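Local coordinates for protein HTH-type transcriptional regulator MmpR5 (Mycobacterium tuberculosis, PDB 4NB5) that binds promoter regions directly as a MarR-type repressor, controlling expression of MmpS-MmpL transport systems and of its own gene, at residues A144-E147 / N148-S151. Sequence-based numbering, arbitrary orientation. Where two conformers were deposited one is given.
Sequences AYME and NVVS
One face of the Tyr145 ring carries the CG2 methyl of Val149, one helical turn further on. This methyl stands 3.9 Å from the ring centroid and 14° off the normal, a CH-pi contact displaced toward the phenol end, where CZ is its closest ring atom at 3.8 Å. With CG placed opposite the backbone N (chi1 169°), the Tyr145 ring stands out from the helix and leans toward the next turn, while Val149 CG2 lies beside its own backbone N, on the side facing the ring. The same methyl rests 3.3 Å from Tyr145 O, the carbonyl that accepts the Val149 amide. The phenol reaches across the dimer: OH is hydrogen-bonded to Ala153 O of the second subunit, and the ring meets that of Tyr157 of the second subunit with the planes about 40° apart. Met146 is bent at both chi2 and chi3, which brings CE to the side of the valines of the next turn; CE ends 4.1 Å from Val150 CG2 and 4.2 Å from Val149 CG1, and the Met146 side chain crosses that of Val150 at a slant. Beneath these side chains run the i to i+4 bonds of a regular alpha-helix, among them Val150 N to Met146 O at 2.8 Å; Asn148 N to Ala144 O is weak. Glu147 extends beyond CG from another side of the helix, and its OE2 is hydrogen-bonded to Gln115. The eight residues form two turns of helix 134-159. One flank, with Glu147 and Val150, packs on Met111, Ala112 and Ile108 of helix 99-124; another builds the homodimer interface, where Met146 and Val150 each pack on the other's counterpart in the second subunit, consistent with the helical dimerisation region of MarR-family regulators.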
loop_
_atom_site.group_PDB
_atom_site.type_symbol
_atom_site.label_atom_id
_atom_site.label_comp_id
_atom_site.label_asym_id
_atom_site.label_seq_id
_atom_site.Cartn_x
_atom_site.Cartn_y
_atom_site.Cartn_z
ATOM N N ALA B 144 -8.446 -15.035 2.394
ATOM C CA ALA B 144 -9.672 -14.247 2.528
ATOM C C ALA B 144 -10.007 -14.040 4.003
ATOM O O ALA B 144 -10.351 -12.940 4.432
ATOM C CB ALA B 144 -10.824 -14.937 1.819
ATOM N N TYR B 145 -9.905 -15.107 4.785
ATOM C CA TYR B 145 -10.241 -15.048 6.201
ATOM C C TYR B 145 -9.256 -14.138 6.950
ATOM O O TYR B 145 -9.670 -13.274 7.730
ATOM C CB TYR B 145 -10.256 -16.463 6.782
ATOM C CG TYR B 145 -10.329 -16.573 8.285
ATOM C CD1 TYR B 145 -11.517 -16.368 8.970
ATOM C CD2 TYR B 145 -9.203 -16.906 9.021
ATOM C CE1 TYR B 145 -11.576 -16.487 10.349
ATOM C CE2 TYR B 145 -9.252 -17.022 10.393
ATOM C CZ TYR B 145 -10.438 -16.817 11.053
ATOM O OH TYR B 145 -10.474 -16.941 12.425
ATOM N N MET B 146 -7.959 -14.303 6.693
ATOM C CA MET B 146 -6.950 -13.523 7.413
ATOM C C MET B 146 -6.980 -12.048 7.030
ATOM O O MET B 146 -6.744 -11.178 7.866
ATOM C CB MET B 146 -5.554 -14.104 7.168
ATOM C CG MET B 146 -5.335 -15.476 7.796
ATOM S SD MET B 146 -5.579 -15.551 9.592
ATOM C CE MET B 146 -4.860 -14.012 10.049
ATOM N N GLU B 147 -7.292 -11.754 5.775
ATOM C CA GLU B 147 -7.432 -10.369 5.352
ATOM C C GLU B 147 -8.500 -9.674 6.198
ATOM O O GLU B 147 -8.308 -8.551 6.660
ATOM C CB GLU B 147 -7.836 -10.300 3.884
ATOM C CG GLU B 147 -6.739 -10.701 2.912
ATOM C CD GLU B 147 -7.265 -10.900 1.507
ATOM O OE1 GLU B 147 -8.018 -10.020 1.037
ATOM O OE2 GLU B 147 -6.937 -11.935 0.881
ATOM N N ASN B 148 -9.625 -10.348 6.393
ATOM C CA ASN B 148 -10.715 -9.779 7.164
ATOM C C ASN B 148 -10.332 -9.652 8.633
ATOM O O ASN B 148 -10.599 -8.630 9.268
ATOM C CB ASN B 148 -11.976 -10.623 7.010
ATOM C CG ASN B 148 -13.117 -10.120 7.863
ATOM O OD1 ASN B 148 -13.670 -9.051 7.611
ATOM N ND2 ASN B 148 -13.476 -10.889 8.880
ATOM N N VAL B 149 -9.695 -10.691 9.161
ATOM C CA VAL B 149 -9.251 -10.691 10.548
ATOM C C VAL B 149 -8.319 -9.511 10.829
ATOM O O VAL B 149 -8.545 -8.741 11.771
ATOM C CB VAL B 149 -8.527 -12.001 10.903
ATOM C CG1 VAL B 149 -7.779 -11.858 12.223
ATOM C CG2 VAL B 149 -9.521 -13.137 10.992
ATOM N N VAL B 150 -7.295 -9.371 9.994
ATOM C CA VAL B 150 -6.261 -8.354 10.166
ATOM C C VAL B 150 -6.835 -6.961 9.940
ATOM O O VAL B 150 -6.554 -6.022 10.691
ATOM C CB VAL B 150 -5.082 -8.604 9.200
ATOM C CG1 VAL B 150 -4.053 -7.488 9.288
ATOM C CG2 VAL B 150 -4.433 -9.952 9.502
ATOM N N SER B 151 -7.669 -6.827 8.914
ATOM C CA SER B 151 -8.306 -5.540 8.646
ATOM C C SER B 151 -9.098 -5.072 9.865
ATOM O O SER B 151 -8.954 -3.927 10.301
ATOM C CB SER B 151 -9.229 -5.637 7.434
ATOM O OG SER B 151 -9.755 -4.362 7.107
#